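Local coordinates for protein peptidoglycan N-acetylglucosamine deacetylase (Agathobacter rectalis, PDB 5JMU) that probably removes acetyl groups from N-acetylglucosamine in peptidoglycan through its zinc-binding catalytic domain, at residues Y86-E97 / I132-R143. Sequence-based numbering, arbitrary orientation.
Sequences YTSEQAFFDDLE and IMTQLVNDVTAR. With MG (magnesium ion), chain D.
Phe-93 of helix 89-97 stacks with Arg-143, just past the end of helix 132-142. The guanidinium lies flat on one ring face, planes 7° apart and centres 3.9 Å apart, an off-centre cation-pi contact. Arg-143 CD adds a CH-pi contact over the same ring. The bend at chi3 (80°) lays the guanidinium along the ring, from CE1 toward CG. At the guanidinium edge, Arg-143 NH2 forms a salt bridge with Glu-97 OE2. Its modelled length is too short to be taken literally. The opposite face of Phe-93 is covered by Phe-92 CD2.

The apolar centre is Leu-136, whose two methyls divide the work. CD1 sits over a face of the Phe-92 ring, 3.8 Å from its centroid. CD2 touches both phenylalanines, 3.6 Å from Phe-93 CE2. Val-140 CG2 approaches Phe-93 CZ in one modelled conformer.

The helices, 89-97 and 132-142, cross at -46° within the NodB homology domain of the carbohydrate esterase 4 family. Their axes come within 11.0 Å. Ser-88 caps the first helix, its OG accepting from Ala-91 N.

Toward the zinc site, Tyr-86 makes a Met-aromatic contact with selenomethionine Met-133. The SE atom approaches obliquely, 3.5 Å from Tyr-86 CE1. The Tyr-86 hydroxyl is hydrogen-bonded to Pro-117 O. Ile-132 CD1 packs on the backbone of Tyr-86 and Ser-88.

At the outer side, Glu-89 OE1 binds a magnesium ion at 2.2 Å, with three waters. One donates to Glu-89 OE2, another to Asp-139 OD1; the third lies within bonding distance of Gln-135 OE1 and Asp-139 OD2. Glu-89 OE1 and Asp-139 OD2 are 3.3 Å apart without a hydrogen bond. The cation probably offsets the repulsion between these carboxylates.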
loop_
_atom_site.group_PDB
_atom_site.type_symbol
_atom_site.label_atom_id
_atom_site.label_comp_id
_atom_site.label_asym_id
_atom_site.label_seq_id
_atom_site.Cartn_x
_atom_site.Cartn_y
_atom_site.Cartn_z
ATOM N N TYR A 86 -2.263 -17.226 5.473
ATOM C CA TYR A 86 -2.651 -17.035 6.863
ATOM C C TYR A 86 -2.888 -18.371 7.597
ATOM O O TYR A 86 -3.508 -18.403 8.673
ATOM C CB TYR A 86 -3.892 -16.130 6.965
ATOM C CG TYR A 86 -3.600 -14.652 6.699
ATOM C CD1 TYR A 86 -2.465 -14.030 7.225
ATOM C CD2 TYR A 86 -4.509 -13.861 5.943
ATOM C CE1 TYR A 86 -2.214 -12.686 6.990
ATOM C CE2 TYR A 86 -4.274 -12.519 5.727
ATOM C CZ TYR A 86 -3.141 -11.939 6.285
ATOM O OH TYR A 86 -2.841 -10.609 6.126
ATOM N N THR A 87 -2.374 -19.467 7.046
ATOM C CA THR A 87 -2.535 -20.749 7.740
ATOM C C THR A 87 -1.488 -20.906 8.878
ATOM O O THR A 87 -1.698 -21.679 9.811
ATOM C CB THR A 87 -2.408 -21.917 6.784
ATOM O OG1 THR A 87 -1.173 -21.816 6.066
ATOM C CG2 THR A 87 -3.563 -21.906 5.799
ATOM N N SER A 88 -0.347 -20.211 8.805
ATOM C CA SER A 88 0.648 -20.311 9.871
ATOM C C SER A 88 1.588 -19.116 9.728
ATOM O O SER A 88 1.679 -18.548 8.647
ATOM C CB SER A 88 1.443 -21.616 9.796
ATOM O OG SER A 88 2.239 -21.643 8.636
ATOM N N GLU A 89 2.293 -18.750 10.803
ATOM C CA GLU A 89 3.351 -17.742 10.696
ATOM C C GLU A 89 4.380 -18.134 9.620
ATOM O O GLU A 89 4.849 -17.280 8.870
ATOM C CB GLU A 89 4.074 -17.607 12.053
ATOM C CG GLU A 89 3.205 -16.976 13.135
ATOM C CD GLU A 89 3.705 -17.271 14.563
ATOM O OE1 GLU A 89 4.991 -17.248 14.879
ATOM O OE2 GLU A 89 2.741 -17.472 15.348
ATOM N N GLN A 90 4.744 -19.407 9.588
ATOM C CA GLN A 90 5.739 -19.881 8.645
ATOM C C GLN A 90 5.286 -19.679 7.186
ATOM O O GLN A 90 6.074 -19.230 6.345
ATOM C CB GLN A 90 6.061 -21.345 8.963
ATOM C CG GLN A 90 6.815 -21.537 10.320
ATOM C CD GLN A 90 5.908 -21.463 11.596
ATOM O OE1 GLN A 90 4.645 -21.504 11.527
ATOM N NE2 GLN A 90 6.566 -21.378 12.772
ATOM N N ALA A 91 4.020 -20.005 6.900
ATOM C CA ALA A 91 3.485 -19.802 5.549
ATOM C C ALA A 91 3.444 -18.326 5.182
ATOM O O ALA A 91 3.750 -17.946 4.050
ATOM C CB ALA A 91 2.079 -20.418 5.470
ATOM N N PHE A 92 3.086 -17.468 6.134
ATOM C CA PHE A 92 3.045 -16.042 5.867
ATOM C C PHE A 92 4.417 -15.546 5.466
ATOM O O PHE A 92 4.541 -14.833 4.464
ATOM C CB PHE A 92 2.548 -15.276 7.092
ATOM C CG PHE A 92 2.533 -13.799 6.862
ATOM C CD1 PHE A 92 1.477 -13.249 6.170
ATOM C CD2 PHE A 92 3.602 -13.013 7.273
ATOM C CE1 PHE A 92 1.447 -11.879 5.897
ATOM C CE2 PHE A 92 3.606 -11.627 7.005
ATOM C CZ PHE A 92 2.530 -11.080 6.341
ATOM N N PHE A 93 5.439 -15.919 6.242
ATOM C CA PHE A 93 6.773 -15.375 5.953
ATOM C C PHE A 93 7.380 -16.050 4.742
ATOM O O PHE A 93 8.138 -15.393 4.031
ATOM C CB PHE A 93 7.698 -15.471 7.181
ATOM C CG PHE A 93 7.399 -14.396 8.181
ATOM C CD1 PHE A 93 7.619 -13.065 7.852
ATOM C CD2 PHE A 93 6.791 -14.697 9.405
ATOM C CE1 PHE A 93 7.303 -12.033 8.763
ATOM C CE2 PHE A 93 6.485 -13.684 10.315
ATOM C CZ PHE A 93 6.730 -12.364 9.992
ATOM N N ASP A 94 7.051 -17.316 4.459
ATOM C CA ASP A 94 7.517 -17.876 3.188
ATOM C C ASP A 94 7.004 -17.039 2.016
ATOM O O ASP A 94 7.760 -16.698 1.091
ATOM C CB ASP A 94 7.067 -19.323 3.018
ATOM C CG ASP A 94 7.895 -20.327 3.848
ATOM O OD1 ASP A 94 8.944 -19.981 4.402
ATOM O OD2 ASP A 94 7.450 -21.483 3.925
ATOM N N ASP A 95 5.729 -16.690 2.053
ATOM C CA ASP A 95 5.185 -15.829 1.009
ATOM C C ASP A 95 5.767 -14.418 1.007
ATOM O O ASP A 95 6.089 -13.885 -0.066
ATOM C CB ASP A 95 3.658 -15.786 1.161
ATOM C CG ASP A 95 2.994 -14.911 0.105
ATOM O OD1 ASP A 95 2.649 -15.457 -0.970
ATOM O OD2 ASP A 95 2.795 -13.711 0.411
ATOM N N LEU A 96 5.948 -13.821 2.180
ATOM C CA LEU A 96 6.491 -12.463 2.259
ATOM C C LEU A 96 7.907 -12.459 1.667
ATOM O O LEU A 96 8.263 -11.564 0.870
ATOM C CB LEU A 96 6.485 -11.984 3.729
ATOM C CG LEU A 96 7.091 -10.605 3.988
ATOM C CD1 LEU A 96 6.432 -10.040 5.239
ATOM C CD2 LEU A 96 8.596 -10.662 4.263
ATOM N N GLU A 97 8.686 -13.476 2.031
ATOM C CA GLU A 97 10.064 -13.572 1.522
ATOM C C GLU A 97 10.131 -13.798 0.027
ATOM O O GLU A 97 11.035 -13.275 -0.649
ATOM C CB GLU A 97 10.817 -14.684 2.269
ATOM C CG GLU A 97 11.086 -14.307 3.721
ATOM C CD GLU A 97 11.733 -15.468 4.481
ATOM O OE1 GLU A 97 12.076 -16.501 3.827
ATOM O OE2 GLU A 97 11.874 -15.353 5.727
ATOM N N ILE A 132 -3.358 -15.345 14.545
ATOM C CA ILE A 132 -2.160 -15.103 13.750
ATOM C C ILE A 132 -1.797 -13.625 13.561
ATOM O O ILE A 132 -0.609 -13.303 13.471
ATOM C CB ILE A 132 -2.259 -15.834 12.385
ATOM C CG1 ILE A 132 -0.861 -15.980 11.737
ATOM C CG2 ILE A 132 -3.338 -15.186 11.428
ATOM C CD1 ILE A 132 -0.879 -16.802 10.421
HETATM N N MSE A 133 -2.767 -12.714 13.493
HETATM C CA MSE A 133 -2.364 -11.335 13.277
HETATM C C MSE A 133 -1.698 -10.732 14.504
HETATM O O MSE A 133 -0.806 -9.892 14.379
HETATM C CB MSE A 133 -3.579 -10.449 12.860
HETATM C CG MSE A 133 -4.280 -10.957 11.619
HETATM SE SE MSE A 133 -3.132 -11.295 10.090
HETATM C CE MSE A 133 -2.396 -9.695 10.050
ATOM N N THR A 134 -2.147 -11.115 15.692
ATOM C CA THR A 134 -1.454 -10.640 16.897
ATOM C C THR A 134 0.004 -11.111 16.877
ATOM O O THR A 134 0.924 -10.362 17.269
ATOM C CB THR A 134 -2.175 -11.159 18.151
ATOM O OG1 THR A 134 -3.415 -10.421 18.313
ATOM C CG2 THR A 134 -1.299 -10.996 19.418
ATOM N N GLN A 135 0.223 -12.350 16.450
ATOM C CA GLN A 135 1.620 -12.808 16.333
ATOM C C GLN A 135 2.346 -12.068 15.213
ATOM O O GLN A 135 3.481 -11.628 15.400
ATOM C CB GLN A 135 1.704 -14.308 16.055
ATOM C CG GLN A 135 1.108 -15.180 17.212
ATOM C CD GLN A 135 1.715 -14.864 18.580
ATOM O OE1 GLN A 135 2.945 -14.701 18.701
ATOM N NE2 GLN A 135 0.881 -14.765 19.612
ATOM N N LEU A 136 1.731 -11.975 14.042
ATOM C CA LEU A 136 2.466 -11.382 12.925
ATOM C C LEU A 136 2.844 -9.901 13.078
ATOM O O LEU A 136 3.908 -9.500 12.577
ATOM C CB LEU A 136 1.661 -11.528 11.612
ATOM C CG LEU A 136 1.546 -12.973 11.105
ATOM C CD1 LEU A 136 0.622 -12.996 9.847
ATOM C CD2 LEU A 136 2.962 -13.567 10.793
ATOM N N VAL A 137 2.038 -9.066 13.737
ATOM C CA VAL A 137 2.464 -7.664 13.881
ATOM C C VAL A 137 3.718 -7.654 14.749
ATOM O O VAL A 137 4.615 -6.840 14.517
ATOM C CB VAL A 137 1.373 -6.728 14.436
ATOM C CG1 VAL A 137 0.224 -6.626 13.410
ATOM C CG2 VAL A 137 0.864 -7.144 15.834
ATOM N N ASN A 138 3.801 -8.577 15.691
ATOM C CA ASN A 138 5.018 -8.651 16.483
ATOM C C ASN A 138 6.186 -9.266 15.691
ATOM O O ASN A 138 7.318 -8.753 15.761
ATOM C CB ASN A 138 4.702 -9.398 17.789
ATOM C CG ASN A 138 3.858 -8.528 18.761
ATOM O OD1 ASN A 138 4.405 -7.596 19.358
ATOM N ND2 ASN A 138 2.531 -8.815 18.908
ATOM N N ASP A 139 5.929 -10.299 14.910
ATOM C CA ASP A 139 7.010 -10.940 14.142
ATOM C C ASP A 139 7.556 -10.011 13.057
ATOM O O ASP A 139 8.777 -9.993 12.810
ATOM C CB ASP A 139 6.522 -12.245 13.520
ATOM C CG ASP A 139 6.194 -13.304 14.572
ATOM O OD1 ASP A 139 6.920 -13.383 15.562
ATOM O OD2 ASP A 139 5.167 -13.985 14.428
ATOM N N VAL A 140 6.691 -9.261 12.382
ATOM C CA VAL A 140 7.143 -8.356 11.340
ATOM C C VAL A 140 8.051 -7.294 11.953
ATOM O O VAL A 140 9.106 -6.952 11.422
ATOM C CB VAL A 140 5.895 -7.744 10.625
ATOM C CG1 VAL A 140 6.223 -6.490 9.836
ATOM C CG2 VAL A 140 5.258 -8.797 9.727
ATOM N N THR A 141 7.647 -6.781 13.124
ATOM C CA THR A 141 8.431 -5.779 13.837
ATOM C C THR A 141 9.794 -6.338 14.250
ATOM O O THR A 141 10.835 -5.647 14.101
ATOM C CB THR A 141 7.634 -5.291 15.049
ATOM O OG1 THR A 141 6.376 -4.769 14.570
ATOM C CG2 THR A 141 8.407 -4.221 15.794
ATOM N N ALA A 142 9.807 -7.572 14.770
ATOM C CA ALA A 142 11.066 -8.215 15.187
ATOM C C ALA A 142 12.001 -8.378 13.990
ATOM O O ALA A 142 13.242 -8.378 14.140
ATOM C CB ALA A 142 10.762 -9.583 15.819
ATOM N N ARG A 143 11.425 -8.579 12.806
ATOM C CA ARG A 143 12.232 -8.683 11.590
ATOM C C ARG A 143 12.672 -7.341 11.004
ATOM O O ARG A 143 13.313 -7.319 9.935
ATOM C CB ARG A 143 11.472 -9.468 10.517
ATOM C CG ARG A 143 11.368 -10.902 10.973
ATOM C CD ARG A 143 10.321 -11.724 10.250
ATOM N NE ARG A 143 10.795 -12.188 8.958
ATOM C CZ ARG A 143 10.943 -13.459 8.591
ATOM N NH1 ARG A 143 10.660 -14.469 9.412
ATOM N NH2 ARG A 143 11.367 -13.709 7.367
HETATM MG MG MG D . 5.875 -17.082 16.933
HETATM O O HOH W 1 4.003 -17.824 17.565
HETATM O O HOH W 2 5.056 -15.153 17.046
HETATM O O HOH W 3 7.577 -16.210 16.123
#